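Beta-glucosidase (Saccharopolyspora erythraea D, PDB 5M6G) probably hydrolyses terminal, non-reducing beta-D-glucosyl residues to release beta-D-glucose, as a member of glycosyl hydrolase family 3. Local coordinates at residues A[56-60]-A[61-65]; A[347-350]-A[351-355]. All coordinates share one frame; numbering follows the deposited sequence.

Interaction 1 (A[56-60]-A[61-65]). With GOL (glycerol), chain H.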
ATOM      1  N   ALA A  56      -0.758  33.266  13.088  1.00 14.06           N
ATOM      2  CA  ALA A  56      -0.570  34.702  13.296  1.00 15.04           C
ATOM      3  C   ALA A  56       0.870  35.024  13.664  1.00 16.05           C
ATOM      4  O   ALA A  56       1.359  36.119  13.360  1.00 16.03           O
ATOM      5  CB  ALA A  56      -1.519  35.212  14.381  1.00 13.41           C
ATOM      6  N   ARG A  57       1.571  34.076  14.293  1.00 15.09           N
ATOM      7  CA  ARG A  57       2.951  34.266  14.730  1.00 18.75           C
ATOM      8  C   ARG A  57       3.988  33.825  13.701  1.00 18.80           C
ATOM      9  O   ARG A  57       5.182  34.081  13.901  1.00 14.98           O
ATOM     10  CB  ARG A  57       3.187  33.508  16.043  1.00 15.19           C
ATOM     11  CG  ARG A  57       2.221  33.906  17.144  1.00 17.90           C
ATOM     12  CD  ARG A  57       2.250  32.940  18.305  1.00 14.79           C
ATOM     13  NE  ARG A  57       1.199  33.250  19.266  1.00 21.65           N
ATOM     14  CZ  ARG A  57       1.319  34.151  20.235  1.00 26.63           C
ATOM     15  NH1 ARG A  57       2.452  34.827  20.373  1.00 27.40           N
ATOM     16  NH2 ARG A  57       0.309  34.374  21.065  1.00 30.24           N
ATOM     17  N   MET A  58       3.578  33.183  12.608  1.00 12.00           N
ATOM     18  CA  MET A  58       4.533  32.627  11.664  1.00 11.83           C
ATOM     19  C   MET A  58       4.961  33.647  10.617  1.00 12.92           C
ATOM     20  O   MET A  58       4.139  34.411  10.095  1.00 15.20           O
ATOM     21  CB  MET A  58       3.934  31.403  10.970  1.00 12.73           C
ATOM     22  CG  MET A  58       3.713  30.236  11.915  1.00 12.78           C
ATOM     23  SD  MET A  58       2.738  28.908  11.147  1.00 13.90           S
ATOM     24  CE  MET A  58       3.954  28.105  10.109  1.00 14.24           C
ATOM     25  N   SER A  59       6.257  33.649  10.318  1.00 10.88           N
ATOM     26  CA  SER A  59       6.761  34.337   9.145  1.00 15.92           C
ATOM     27  C   SER A  59       6.404  33.546   7.892  1.00 15.29           C
ATOM     28  O   SER A  59       6.068  32.361   7.948  1.00 14.00           O
ATOM     29  CB  SER A  59       8.273  34.491   9.208  1.00 14.86           C
ATOM     30  OG  SER A  59       8.894  33.214   9.183  1.00 16.97           O
ATOM     31  N   LEU A  60       6.484  34.222   6.746  1.00 12.72           N
ATOM     32  CA  LEU A  60       6.309  33.514   5.484  1.00 15.32           C
ATOM     33  C   LEU A  60       7.265  32.329   5.393  1.00 13.04           C
ATOM     34  O   LEU A  60       6.871  31.232   4.980  1.00 14.04           O
ATOM     35  CB  LEU A  60       6.511  34.469   4.306  1.00 15.30           C
ATOM     36  CG  LEU A  60       6.456  33.779   2.935  1.00 12.01           C
ATOM     37  CD1 LEU A  60       5.163  33.008   2.764  1.00 14.80           C
ATOM     38  CD2 LEU A  60       6.624  34.807   1.822  1.00 14.64           C
ATOM     39  N   ASP A  61       8.521  32.519   5.812  1.00 16.23           N
ATOM     40  CA  ASP A  61       9.485  31.424   5.755  1.00 18.86           C
ATOM     41  C   ASP A  61       9.052  30.251   6.629  1.00 12.74           C
ATOM     42  O   ASP A  61       9.259  29.090   6.254  1.00 12.94           O
ATOM     43  CB  ASP A  61      10.878  31.910   6.162  1.00 17.60           C
ATOM     44  CG  ASP A  61      11.565  32.683   5.051  1.00 23.75           C
ATOM     45  OD1 ASP A  61      10.906  32.970   4.034  1.00 22.12           O
ATOM     46  OD2 ASP A  61      12.756  33.016   5.193  1.00 23.89           O
ATOM     47  N   ASP A  62       8.445  30.524   7.793  1.00 12.00           N
ATOM     48  CA  ASP A  62       7.909  29.424   8.599  1.00 16.04           C
ATOM     49  C   ASP A  62       6.842  28.665   7.820  1.00 15.84           C
ATOM     50  O   ASP A  62       6.799  27.425   7.843  1.00 13.58           O
ATOM     51  CB  ASP A  62       7.313  29.939   9.914  1.00 10.76           C
ATOM     52  CG  ASP A  62       8.353  30.594  10.836  1.00 13.87           C
ATOM     53  OD1 ASP A  62       9.469  30.048  10.965  1.00 16.31           O
ATOM     54  OD2 ASP A  62       8.033  31.645  11.443  1.00 14.23           O
ATOM     55  N   LYS A  63       5.969  29.402   7.127  1.00 13.92           N
ATOM     56  CA  LYS A  63       4.873  28.781   6.390  1.00 14.20           C
ATOM     57  C   LYS A  63       5.384  27.981   5.198  1.00 11.99           C
ATOM     58  O   LYS A  63       4.845  26.913   4.884  1.00 13.72           O
ATOM     59  CB  LYS A  63       3.882  29.861   5.931  1.00 15.12           C
ATOM     60  CG  LYS A  63       3.108  30.527   7.061  1.00 13.38           C
ATOM     61  CD  LYS A  63       2.208  31.649   6.531  1.00 16.00           C
ATOM     62  CE  LYS A  63       1.627  32.480   7.674  1.00 13.88           C
ATOM     63  NZ  LYS A  63       0.898  33.669   7.106  1.00 12.54           N
ATOM     64  N   LEU A  64       6.410  28.483   4.511  1.00 12.29           N
ATOM     65  CA  LEU A  64       6.972  27.729   3.398  1.00 12.55           C
ATOM     66  C   LEU A  64       7.581  26.426   3.891  1.00 15.60           C
ATOM     67  O   LEU A  64       7.375  25.363   3.289  1.00 12.11           O
ATOM     68  CB  LEU A  64       8.019  28.563   2.667  1.00 10.52           C
ATOM     69  CG  LEU A  64       7.477  29.888   2.115  1.00 16.21           C
ATOM     70  CD1 LEU A  64       8.609  30.703   1.521  1.00 16.79           C
ATOM     71  CD2 LEU A  64       6.363  29.650   1.071  1.00 14.33           C
ATOM     72  N   GLY A  65       8.309  26.490   5.008  1.00 13.40           N
ATOM     73  CA  GLY A  65       8.890  25.285   5.577  1.00 13.28           C
ATOM     74  C   GLY A  65       7.862  24.211   5.861  1.00 13.38           C
ATOM     75  O   GLY A  65       8.103  23.031   5.596  1.00 14.12           O
TER
HETATM   76  C1  GOL H 707       9.563  33.071  15.436  1.00 22.14           C
HETATM   77  O1  GOL H 707      10.223  34.267  15.790  1.00 28.56           O
HETATM   78  C2  GOL H 707       8.377  33.426  14.552  1.00 24.59           C
HETATM   79  O2  GOL H 707       7.475  34.216  15.302  1.00 28.06           O
HETATM   80  C3  GOL H 707       8.884  34.226  13.354  1.00 23.99           C
HETATM   81  O3  GOL H 707       9.756  33.409  12.596  1.00 25.84           O

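Interaction 2 (A[347-350]-A[351-355])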
ATOM      1  N   LYS A 347      16.046  24.595  -2.020  1.00 16.44           N
ATOM      2  CA  LYS A 347      15.700  25.160  -3.318  1.00 19.03           C
ATOM      3  C   LYS A 347      14.194  25.285  -3.474  1.00 18.49           C
ATOM      4  O   LYS A 347      13.709  26.281  -4.018  1.00 18.31           O
ATOM      5  CB  LYS A 347      16.282  24.322  -4.452  1.00 20.30           C
ATOM      6  CG  LYS A 347      15.949  24.896  -5.830  1.00 23.33           C
ATOM      7  CD  LYS A 347      16.698  24.176  -6.924  1.00 17.46           C
ATOM      8  CE  LYS A 347      16.194  22.752  -7.069  1.00 20.63           C
ATOM      9  NZ  LYS A 347      16.768  22.106  -8.273  1.00 23.21           N
ATOM     10  N   PHE A 348      13.433  24.292  -2.996  1.00 18.66           N
ATOM     11  CA  PHE A 348      11.978  24.410  -3.060  1.00 18.30           C
ATOM     12  C   PHE A 348      11.502  25.644  -2.299  1.00 18.83           C
ATOM     13  O   PHE A 348      10.687  26.429  -2.807  1.00 17.14           O
ATOM     14  CB  PHE A 348      11.304  23.149  -2.506  1.00 14.96           C
ATOM     15  CG  PHE A 348       9.797  23.214  -2.545  1.00 15.03           C
ATOM     16  CD1 PHE A 348       9.110  22.866  -3.695  1.00 13.88           C
ATOM     17  CD2 PHE A 348       9.075  23.656  -1.448  1.00 16.18           C
ATOM     18  CE1 PHE A 348       7.741  22.942  -3.747  1.00 15.20           C
ATOM     19  CE2 PHE A 348       7.706  23.732  -1.493  1.00 15.82           C
ATOM     20  CZ  PHE A 348       7.031  23.373  -2.652  1.00 13.67           C
ATOM     21  N   ILE A 349      12.013  25.836  -1.080  1.00 15.09           N
ATOM     22  CA  ILE A 349      11.585  26.974  -0.273  1.00 17.26           C
ATOM     23  C   ILE A 349      11.947  28.285  -0.964  1.00 18.55           C
ATOM     24  O   ILE A 349      11.127  29.209  -1.032  1.00 15.30           O
ATOM     25  CB  ILE A 349      12.185  26.883   1.142  1.00 15.76           C
ATOM     26  CG1 ILE A 349      11.569  25.692   1.893  1.00 14.98           C
ATOM     27  CG2 ILE A 349      11.958  28.183   1.887  1.00 16.66           C
ATOM     28  CD1 ILE A 349      12.294  25.318   3.167  1.00 19.73           C
ATOM     29  N   ASP A 350      13.165  28.375  -1.511  1.00 15.68           N
ATOM     30  CA  ASP A 350      13.586  29.592  -2.205  1.00 19.05           C
ATOM     31  C   ASP A 350      12.700  29.873  -3.413  1.00 24.38           C
ATOM     32  O   ASP A 350      12.268  31.013  -3.625  1.00 16.63           O
ATOM     33  CB  ASP A 350      15.051  29.484  -2.631  1.00 17.16           C
ATOM     34  CG  ASP A 350      16.013  29.602  -1.456  1.00 21.30           C
ATOM     35  OD1 ASP A 350      15.580  30.050  -0.378  1.00 22.97           O
ATOM     36  OD2 ASP A 350      17.199  29.262  -1.616  1.00 23.82           O
ATOM     37  N   TYR A 351      12.418  28.840  -4.217  1.00 19.99           N
ATOM     38  CA  TYR A 351      11.551  29.019  -5.379  1.00 20.64           C
ATOM     39  C   TYR A 351      10.163  29.488  -4.964  1.00 17.82           C
ATOM     40  O   TYR A 351       9.605  30.410  -5.563  1.00 15.40           O
ATOM     41  CB  TYR A 351      11.437  27.715  -6.176  1.00 19.00           C
ATOM     42  CG  TYR A 351      12.608  27.390  -7.078  1.00 22.60           C
ATOM     43  CD1 TYR A 351      13.702  28.246  -7.187  1.00 24.30           C
ATOM     44  CD2 TYR A 351      12.620  26.214  -7.817  1.00 20.56           C
ATOM     45  CE1 TYR A 351      14.773  27.930  -8.014  1.00 24.16           C
ATOM     46  CE2 TYR A 351      13.681  25.890  -8.642  1.00 20.87           C
ATOM     47  CZ  TYR A 351      14.751  26.750  -8.741  1.00 23.78           C
ATOM     48  OH  TYR A 351      15.796  26.419  -9.566  1.00 20.98           O
ATOM     49  N   LEU A 352       9.573  28.835  -3.960  1.00 15.86           N
ATOM     50  CA  LEU A 352       8.211  29.189  -3.572  1.00 18.22           C
ATOM     51  C   LEU A 352       8.162  30.595  -2.989  1.00 16.72           C
ATOM     52  O   LEU A 352       7.207  31.338  -3.238  1.00 14.20           O
ATOM     53  CB  LEU A 352       7.657  28.166  -2.577  1.00 16.08           C
ATOM     54  CG  LEU A 352       6.167  28.296  -2.253  1.00 18.17           C
ATOM     55  CD1 LEU A 352       5.326  28.517  -3.524  1.00 13.82           C
ATOM     56  CD2 LEU A 352       5.673  27.070  -1.490  1.00 14.75           C
ATOM     57  N   ARG A 353       9.184  30.976  -2.217  1.00 14.81           N
ATOM     58  CA  ARG A 353       9.236  32.334  -1.684  1.00 17.78           C
ATOM     59  C   ARG A 353       9.174  33.355  -2.813  1.00 19.39           C
ATOM     60  O   ARG A 353       8.417  34.332  -2.743  1.00 17.30           O
ATOM     61  CB  ARG A 353      10.499  32.541  -0.851  1.00 17.67           C
ATOM     62  CG  ARG A 353      10.473  33.860  -0.065  1.00 15.58           C
ATOM     63  CD  ARG A 353      11.829  34.229   0.506  1.00 16.62           C
ATOM     64  NE  ARG A 353      12.253  33.299   1.550  1.00 17.57           N
ATOM     65  CZ  ARG A 353      13.218  32.395   1.404  1.00 18.05           C
ATOM     66  NH1 ARG A 353      13.878  32.300   0.255  1.00 13.39           N
ATOM     67  NH2 ARG A 353      13.538  31.601   2.414  1.00 16.21           N
ATOM     68  N   ALA A 354       9.958  33.132  -3.876  1.00 16.52           N
ATOM     69  CA  ALA A 354       9.967  34.062  -5.004  1.00 22.03           C
ATOM     70  C   ALA A 354       8.620  34.095  -5.714  1.00 18.89           C
ATOM     71  O   ALA A 354       8.174  35.156  -6.152  1.00 17.52           O
ATOM     72  CB  ALA A 354      11.075  33.696  -5.987  1.00 22.28           C
ATOM     73  N   GLU A 355       7.961  32.940  -5.856  1.00 18.34           N
ATOM     74  CA  GLU A 355       6.632  32.931  -6.459  1.00 18.19           C
ATOM     75  C   GLU A 355       5.652  33.742  -5.624  1.00 20.66           C
ATOM     76  O   GLU A 355       4.818  34.482  -6.164  1.00 18.76           O
ATOM     77  CB  GLU A 355       6.122  31.495  -6.616  1.00 13.21           C
ATOM     78  CG  GLU A 355       6.918  30.646  -7.593  1.00 13.98           C
ATOM     79  CD  GLU A 355       6.974  31.248  -8.983  1.00 20.49           C
ATOM     80  OE1 GLU A 355       5.903  31.588  -9.540  1.00 22.16           O
ATOM     81  OE2 GLU A 355       8.095  31.394  -9.512  1.00 24.45           O
TER
HETATM   82  O   HOH W   1      13.612  33.137  -2.530  1.00 21.90           O
HETATM   83  O   HOH W   2      15.818  29.615   2.266  1.00 26.17           O

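Interaction 1 (A[56-60]-A[61-65])
Ser59 and Asp62 face each other across the first turn of helix 60-66 and form a capping box, with Ser59 at the N-cap. The box is reciprocal. In one half, Asp62 N donates to Ser59 OG at 3.1 Å. In the other, Ser59 N donates to Asp62 OD2 at 2.9 Å, and the donor reaches the anti side of that oxygen from 27° out of the carboxylate plane. Ser59 OG also makes a weak bond to the same OD2. With chi1 at 64°, OG sits between its own backbone N and carbonyl carbon, which turns it inward over the first turn; Asp62 swings its carboxylate back to meet it. A glycerol, probably from the crystallisation liquor, gives OD2 a further donor, its O3 at 2.7 Å, and its O2 donates to Arg57 O.

Met58, just ahead of the cap, lays its side chain obliquely across that of Asp62, CB to CB at 3.8 Å. Its chain bends at chi3, and CE comes to 3.7 Å from Asp62 O and within 4.0 Å of Lys63 CG. Beyond this meeting Met58 is buried against Asn370 and Leu374 of helix 363-379. The chain of Lys63 runs past the Ser59 carbonyl and carries NZ to a salt bridge with Asp367 of the same helix.

On another side of the turn, Leu60 and Leu64 cross one helical turn apart. The main chain ties the two directly: Leu64 N bonds Leu60 O at 2.8 Å, and Leu60 CD1 rests 3.9 Å from Leu64 CG.

Interaction 2 (A[347-350]-A[351-355])
One face of the Tyr351 ring carries the aliphatic chain of Lys347: CG stands 3.8 Å from the ring centroid and 16° off the normal, a CH-pi contact offset toward the rim. The two side chains run alongside each other, Lys347 CD reaching Tyr351 OH, while Lys347 NZ salt-bridges Asp322, a magnesium ligand. A serine in place of Tyr351 would probably leave the methylenes of Lys347 without their flat cover and its chain freer to turn.

The guanidinium of Arg353 is engaged at its edge, in plane, by Asp350 OD1 and two waters, while its NE forms a salt bridge with Asp61. Arg353 NH1 meets Asp350 OD1 at 2.9 Å in a salt bridge, on the anti side of the oxygen and 32° out of the carboxylate plane, with the two group planes 47° apart. The bend of Arg353 at chi3 folds the group back beside Asp350. One water links Asp350 O to NH1; the other joins OD1 to NH2.

On the buried side, Leu352 CD2 approaches Phe348 CE2 at 3.9 Å. These i to i+3 and i to i+4 pairings are those of an amphipathic alpha-helix, here 345-357 of the family 3 N-terminal domain.

Interactions 1 and 2 lie far apart in sequence, yet their centres are 13 Å apart and helix 60-66 packs directly on helix 345-357. A salt bridge joins Asp61 OD1 to Arg353 NE at 2.8 Å, so Arg353 spans two carboxylates, that of Asp350 in its own helix and that of Asp61 at the start of the other. Next to this bridge, Leu64 CD2 packs on Leu352 CG at 3.6 Å and Leu64 CD1 on Arg353 CB at 3.5 Å. Interaction 1 lies away from the annotated sites, the sorbitol pocket among them. Interaction 2 approaches a magnesium site, the ion about 9 Å from the side chain of Lys347.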